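Local structure of GTP-binding nuclear protein GSP1 (Encephalitozoon cuniculi, 4DJT) at residues K13-Y27 and V80-D93. The protein binds GTP and GDP as a Ran-family small GTPase and is probably required for protein import into the nucleus and RNA export. Numbering follows the deposited sequence.
Sequences KICLIGDGGVGKTTY and VYYIGASGAILFFD. Unlike the reference sequence in segment 80-93: Leu90 (reference Phe). With MG (magnesium ion), chain D; GDP (guanosine-5'-diphosphate), chain C.
Phe91 sets the edge of its ring against the face of Tyr27, an edge-to-face pair with centroids 5.1 Å apart, beneath the P-loop (Walker A) of this Ras-like GTPase. Phe91 suits this place because its flat ring meets neighbours at edge and face: Leu16 CD2 lies in plane at its edge and Lys24 CA covers one face. Val22 CG2 packs 3.6 Å from Phe91 CB, the root of the side chain. Leu16 and Ile89 run alongside each other, and Ile14 crosses Ile89, so branched apolar chains fill the face of the sheet toward helix 164-174. On the other face Ile17 turns CG1 between its backbone N and carbonyl carbon (chi1 47°), toward Leu90 CD1, while its CG2 comes 3.6 Å from Tyr82 CE1 at that ring's edge. Cys15, small and weakly polar, tucks SG obliquely against the Tyr81 ring and 3.7 Å from Ala85 CB.

Strands 13-17 and 87-93 run parallel, joined by bonds such as Ile17 N to Ile89 O. At Gly18 a CB would run into Phe91 O and the preceding carbonyl. The loop and following helix start grip the diphosphate with amides of Gly21 and Gly23 to Thr26. Lys24, its chain folding back over the last two torsions, brings NZ to GDP O2B and Gly18 O, and also pairs with Glu72; Thr25 OG1 binds magnesium. Toward the predicted switch II, Tyr81 OH donates to a lone pair of Leu16 O (2.8 Å). Lys13, fully extended, suits a partly exposed place: its apolar chain lies along Ala85, and NZ donates to Ile83 O and, from above the carbonyl plane, to Tyr81 O, each 2.8 Å away.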
loop_
_atom_site.group_PDB
_atom_site.type_symbol
_atom_site.label_atom_id
_atom_site.label_comp_id
_atom_site.label_asym_id
_atom_site.label_seq_id
_atom_site.Cartn_x
_atom_site.Cartn_y
_atom_site.Cartn_z
ATOM N N LYS A 13 -0.967 11.285 1.620
ATOM C CA LYS A 13 -1.479 10.127 2.342
ATOM C C LYS A 13 -1.727 8.987 1.377
ATOM O O LYS A 13 -2.418 9.164 0.340
ATOM C CB LYS A 13 -2.771 10.440 3.051
ATOM C CG LYS A 13 -3.477 9.207 3.608
ATOM C CD LYS A 13 -4.757 9.581 4.296
ATOM C CE LYS A 13 -5.545 8.357 4.754
ATOM N NZ LYS A 13 -6.690 8.736 5.635
ATOM N N ILE A 14 -1.289 7.789 1.757
ATOM C CA ILE A 14 -1.494 6.614 0.910
ATOM C C ILE A 14 -2.155 5.543 1.775
ATOM O O ILE A 14 -1.674 5.267 2.882
ATOM C CB ILE A 14 -0.157 6.041 0.355
ATOM C CG1 ILE A 14 0.615 7.087 -0.478
ATOM C CG2 ILE A 14 -0.402 4.726 -0.386
ATOM C CD1 ILE A 14 -0.091 7.522 -1.731
ATOM N N CYS A 15 -3.195 4.898 1.263
ATOM C CA CYS A 15 -3.824 3.764 1.957
ATOM C C CYS A 15 -3.342 2.439 1.436
ATOM O O CYS A 15 -3.367 2.198 0.218
ATOM C CB CYS A 15 -5.351 3.798 1.800
ATOM S SG CYS A 15 -6.107 5.224 2.633
ATOM N N LEU A 16 -2.936 1.558 2.348
ATOM C CA LEU A 16 -2.743 0.137 1.983
ATOM C C LEU A 16 -4.049 -0.596 2.116
ATOM O O LEU A 16 -4.687 -0.568 3.159
ATOM C CB LEU A 16 -1.704 -0.546 2.878
ATOM C CG LEU A 16 -0.392 0.151 3.014
ATOM C CD1 LEU A 16 0.554 -0.672 3.926
ATOM C CD2 LEU A 16 0.231 0.418 1.644
ATOM N N ILE A 17 -4.419 -1.293 1.071
ATOM C CA ILE A 17 -5.652 -2.048 1.059
ATOM C C ILE A 17 -5.440 -3.420 0.459
ATOM O O ILE A 17 -4.429 -3.683 -0.193
ATOM C CB ILE A 17 -6.744 -1.296 0.300
ATOM C CG1 ILE A 17 -6.242 -0.758 -1.033
ATOM C CG2 ILE A 17 -7.230 -0.150 1.156
ATOM C CD1 ILE A 17 -7.362 -0.136 -1.894
ATOM N N GLY A 18 -6.405 -4.295 0.724
ATOM C CA GLY A 18 -6.311 -5.683 0.339
ATOM C C GLY A 18 -6.707 -6.587 1.491
ATOM O O GLY A 18 -6.718 -6.170 2.652
ATOM N N ASP A 19 -7.034 -7.829 1.162
ATOM C CA ASP A 19 -7.553 -8.756 2.163
ATOM C C ASP A 19 -6.580 -8.997 3.307
ATOM O O ASP A 19 -5.379 -8.866 3.157
ATOM C CB ASP A 19 -7.892 -10.090 1.539
ATOM C CG ASP A 19 -9.217 -10.074 0.774
ATOM O OD1 ASP A 19 -9.913 -9.014 0.678
ATOM O OD2 ASP A 19 -9.561 -11.159 0.306
ATOM N N GLY A 20 -7.127 -9.413 4.438
ATOM C CA GLY A 20 -6.317 -9.909 5.516
ATOM C C GLY A 20 -5.415 -11.025 5.017
ATOM O O GLY A 20 -5.838 -11.913 4.227
ATOM N N GLY A 21 -4.162 -10.975 5.430
ATOM C CA GLY A 21 -3.232 -12.047 5.170
ATOM C C GLY A 21 -2.387 -11.884 3.923
ATOM O O GLY A 21 -1.498 -12.714 3.687
ATOM N N VAL A 22 -2.619 -10.810 3.147
ATOM C CA VAL A 22 -1.963 -10.667 1.825
ATOM C C VAL A 22 -0.567 -10.093 1.921
ATOM O O VAL A 22 0.186 -10.199 0.967
ATOM C CB VAL A 22 -2.779 -9.847 0.815
ATOM C CG1 VAL A 22 -4.170 -10.475 0.600
ATOM C CG2 VAL A 22 -2.912 -8.400 1.254
ATOM N N GLY A 23 -0.227 -9.468 3.070
ATOM C CA GLY A 23 1.129 -8.967 3.339
ATOM C C GLY A 23 1.263 -7.437 3.478
ATOM O O GLY A 23 2.349 -6.926 3.382
ATOM N N LYS A 24 0.149 -6.714 3.671
ATOM C CA LYS A 24 0.199 -5.251 3.829
ATOM C C LYS A 24 1.164 -4.827 4.944
ATOM O O LYS A 24 2.037 -3.965 4.733
ATOM C CB LYS A 24 -1.197 -4.708 4.117
ATOM C CG LYS A 24 -2.199 -5.015 3.009
ATOM C CD LYS A 24 -3.567 -4.436 3.301
ATOM C CE LYS A 24 -4.175 -4.937 4.613
ATOM N NZ LYS A 24 -4.531 -6.380 4.570
ATOM N N THR A 25 0.996 -5.414 6.124
ATOM C CA THR A 25 1.808 -5.045 7.272
ATOM C C THR A 25 3.256 -5.458 7.094
ATOM O O THR A 25 4.178 -4.666 7.384
ATOM C CB THR A 25 1.181 -5.640 8.560
ATOM O OG1 THR A 25 -0.151 -5.117 8.695
ATOM C CG2 THR A 25 1.996 -5.267 9.772
ATOM N N THR A 26 3.482 -6.644 6.536
ATOM C CA THR A 26 4.860 -7.093 6.242
ATOM C C THR A 26 5.594 -6.108 5.322
ATOM O O THR A 26 6.798 -5.809 5.526
ATOM C CB THR A 26 4.896 -8.540 5.686
ATOM O OG1 THR A 26 4.220 -9.418 6.617
ATOM C CG2 THR A 26 6.358 -9.019 5.511
ATOM N N TYR A 27 4.858 -5.581 4.346
ATOM C CA TYR A 27 5.387 -4.613 3.409
ATOM C C TYR A 27 5.835 -3.339 4.100
ATOM O O TYR A 27 6.995 -2.951 3.973
ATOM C CB TYR A 27 4.348 -4.267 2.380
ATOM C CG TYR A 27 4.790 -3.250 1.325
ATOM C CD1 TYR A 27 5.708 -3.599 0.329
ATOM C CD2 TYR A 27 4.234 -1.996 1.276
ATOM C CE1 TYR A 27 6.078 -2.700 -0.650
ATOM C CE2 TYR A 27 4.600 -1.084 0.297
ATOM C CZ TYR A 27 5.533 -1.442 -0.659
ATOM O OH TYR A 27 5.880 -0.514 -1.648
ATOM N N VAL A 80 -13.139 7.090 7.338
ATOM C CA VAL A 80 -12.002 7.920 7.783
ATOM C C VAL A 80 -10.644 7.297 7.467
ATOM O O VAL A 80 -9.665 8.011 7.352
ATOM C CB VAL A 80 -12.084 8.296 9.284
ATOM C CG1 VAL A 80 -13.086 9.430 9.482
ATOM C CG2 VAL A 80 -12.445 7.087 10.130
ATOM N N TYR A 81 -10.602 5.986 7.302
ATOM C CA TYR A 81 -9.395 5.329 6.826
ATOM C C TYR A 81 -9.007 5.892 5.470
ATOM O O TYR A 81 -7.836 6.192 5.221
ATOM C CB TYR A 81 -9.585 3.816 6.759
ATOM C CG TYR A 81 -8.320 3.034 6.413
ATOM C CD1 TYR A 81 -8.099 2.538 5.132
ATOM C CD2 TYR A 81 -7.335 2.795 7.374
ATOM C CE1 TYR A 81 -6.928 1.840 4.813
ATOM C CE2 TYR A 81 -6.174 2.111 7.057
ATOM C CZ TYR A 81 -5.967 1.638 5.778
ATOM O OH TYR A 81 -4.809 0.890 5.517
ATOM N N TYR A 82 -10.001 6.009 4.586
ATOM C CA TYR A 82 -9.761 6.424 3.199
ATOM C C TYR A 82 -9.656 7.942 3.044
ATOM O O TYR A 82 -8.937 8.436 2.178
ATOM C CB TYR A 82 -10.844 5.878 2.292
ATOM C CG TYR A 82 -10.919 4.383 2.275
ATOM C CD1 TYR A 82 -9.834 3.618 1.870
ATOM C CD2 TYR A 82 -12.046 3.735 2.639
ATOM C CE1 TYR A 82 -9.891 2.252 1.841
ATOM C CE2 TYR A 82 -12.115 2.347 2.608
ATOM C CZ TYR A 82 -11.026 1.622 2.184
ATOM O OH TYR A 82 -11.081 0.258 2.165
ATOM N N ILE A 83 -10.403 8.689 3.856
ATOM C CA ILE A 83 -10.551 10.135 3.630
ATOM C C ILE A 83 -9.208 10.858 3.590
ATOM O O ILE A 83 -8.342 10.635 4.427
ATOM C CB ILE A 83 -11.427 10.797 4.713
ATOM C CG1 ILE A 83 -12.889 10.394 4.512
ATOM C CG2 ILE A 83 -11.311 12.328 4.641
ATOM C CD1 ILE A 83 -13.844 10.919 5.589
ATOM N N GLY A 84 -9.032 11.711 2.599
ATOM C CA GLY A 84 -7.810 12.486 2.487
ATOM C C GLY A 84 -6.678 11.783 1.737
ATOM O O GLY A 84 -5.627 12.392 1.520
ATOM N N ALA A 85 -6.875 10.512 1.362
ATOM C CA ALA A 85 -5.848 9.752 0.613
ATOM C C ALA A 85 -5.648 10.340 -0.762
ATOM O O ALA A 85 -6.628 10.689 -1.444
ATOM C CB ALA A 85 -6.207 8.273 0.475
ATOM N N SER A 86 -4.382 10.403 -1.169
ATOM C CA SER A 86 -4.006 10.771 -2.524
ATOM C C SER A 86 -3.862 9.550 -3.412
ATOM O O SER A 86 -3.804 9.702 -4.625
ATOM C CB SER A 86 -2.688 11.553 -2.533
ATOM O OG SER A 86 -2.861 12.854 -2.046
ATOM N N GLY A 87 -3.739 8.353 -2.816
ATOM C CA GLY A 87 -3.498 7.136 -3.568
ATOM C C GLY A 87 -3.650 5.928 -2.697
ATOM O O GLY A 87 -3.839 6.068 -1.482
ATOM N N ALA A 88 -3.576 4.747 -3.317
ATOM C CA ALA A 88 -3.675 3.477 -2.613
ATOM C C ALA A 88 -2.695 2.495 -3.228
ATOM O O ALA A 88 -2.379 2.562 -4.446
ATOM C CB ALA A 88 -5.100 2.919 -2.662
ATOM N N ILE A 89 -2.199 1.578 -2.397
ATOM C CA ILE A 89 -1.455 0.436 -2.831
ATOM C C ILE A 89 -2.291 -0.760 -2.448
ATOM O O ILE A 89 -2.622 -0.941 -1.278
ATOM C CB ILE A 89 -0.023 0.323 -2.197
ATOM C CG1 ILE A 89 0.779 1.585 -2.468
ATOM C CG2 ILE A 89 0.722 -0.891 -2.761
ATOM C CD1 ILE A 89 2.122 1.662 -1.744
ATOM N N LEU A 90 -2.722 -1.510 -3.454
ATOM C CA LEU A 90 -3.686 -2.592 -3.265
ATOM C C LEU A 90 -2.993 -3.906 -3.507
ATOM O O LEU A 90 -2.403 -4.117 -4.569
ATOM C CB LEU A 90 -4.886 -2.389 -4.228
ATOM C CG LEU A 90 -5.908 -3.531 -4.310
ATOM C CD1 LEU A 90 -6.575 -3.802 -2.968
ATOM C CD2 LEU A 90 -6.945 -3.211 -5.389
ATOM N N PHE A 91 -2.967 -4.773 -2.486
ATOM C CA PHE A 91 -2.206 -6.000 -2.548
ATOM C C PHE A 91 -3.130 -7.187 -2.714
ATOM O O PHE A 91 -4.245 -7.197 -2.184
ATOM C CB PHE A 91 -1.471 -6.238 -1.240
ATOM C CG PHE A 91 -0.461 -5.186 -0.905
ATOM C CD1 PHE A 91 0.872 -5.423 -1.075
ATOM C CD2 PHE A 91 -0.862 -3.978 -0.370
ATOM C CE1 PHE A 91 1.827 -4.434 -0.772
ATOM C CE2 PHE A 91 0.066 -2.996 -0.054
ATOM C CZ PHE A 91 1.410 -3.234 -0.255
ATOM N N PHE A 92 -2.613 -8.216 -3.366
ATOM C CA PHE A 92 -3.153 -9.550 -3.192
ATOM C C PHE A 92 -2.020 -10.544 -2.989
ATOM O O PHE A 92 -0.860 -10.237 -3.174
ATOM C CB PHE A 92 -4.072 -9.935 -4.368
ATOM C CG PHE A 92 -3.347 -10.158 -5.667
ATOM C CD1 PHE A 92 -2.910 -9.080 -6.433
ATOM C CD2 PHE A 92 -3.127 -11.444 -6.146
ATOM C CE1 PHE A 92 -2.226 -9.272 -7.606
ATOM C CE2 PHE A 92 -2.455 -11.645 -7.346
ATOM C CZ PHE A 92 -1.993 -10.556 -8.064
ATOM N N ASP A 93 -2.403 -11.745 -2.587
ATOM C CA ASP A 93 -1.513 -12.858 -2.371
ATOM C C ASP A 93 -1.633 -13.755 -3.603
ATOM O O ASP A 93 -2.729 -14.278 -3.895
ATOM C CB ASP A 93 -2.007 -13.581 -1.120
ATOM C CG ASP A 93 -1.193 -14.821 -0.757
ATOM O OD1 ASP A 93 -0.449 -15.364 -1.603
ATOM O OD2 ASP A 93 -1.352 -15.265 0.406
HETATM MG MG MG D . -1.966 -6.137 8.706
HETATM P PB GDP C . -1.840 -8.338 6.198
HETATM O O1B GDP C . -1.277 -7.124 6.956
HETATM O O2B GDP C . -2.203 -8.065 4.747
HETATM O O3B GDP C . -2.893 -9.082 7.015
HETATM O O3A GDP C . -0.682 -9.462 6.101
HETATM P PA GDP C . 0.602 -9.665 7.023
HETATM O O1A GDP C . 1.712 -8.687 6.692
HETATM O O2A GDP C . 0.134 -9.777 8.440
HETATM O "O5'" GDP C . 1.177 -11.068 6.566
HETATM C "C5'" GDP C . 0.296 -12.207 6.578
HETATM C "C4'" GDP C . 1.159 -13.455 6.538
HETATM O "O4'" GDP C . 1.784 -13.542 5.274
HETATM C "C3'" GDP C . 2.280 -13.419 7.542
HETATM O "O3'" GDP C . 2.508 -14.739 7.992
HETATM C "C2'" GDP C . 3.493 -12.979 6.783
HETATM O "O2'" GDP C . 4.742 -13.494 7.284
HETATM C "C1'" GDP C . 3.176 -13.534 5.412
HETATM N N9 GDP C . 3.748 -12.703 4.362
HETATM C C8 GDP C . 3.565 -11.385 4.124
HETATM N N7 GDP C . 4.303 -11.007 3.050
HETATM C C5 GDP C . 4.897 -12.094 2.561
HETATM C C6 GDP C . 5.799 -12.407 1.439
HETATM O O6 GDP C . 6.184 -11.522 0.619
HETATM N N1 GDP C . 6.198 -13.690 1.305
HETATM C C2 GDP C . 5.803 -14.669 2.167
HETATM N N2 GDP C . 6.229 -15.921 1.992
HETATM N N3 GDP C . 4.986 -14.445 3.214
HETATM C C4 GDP C . 4.528 -13.200 3.437
HETATM O O HOH W 1 -2.958 13.096 0.598
HETATM O O HOH W 2 -6.802 -8.438 -1.633
HETATM O O HOH W 3 -2.759 -4.497 7.662
HETATM O O HOH W 4 -2.406 -5.185 10.444
HETATM O O HOH W 5 -3.921 -7.041 8.576
HETATM O O HOH W 6 -1.140 -7.784 9.724
#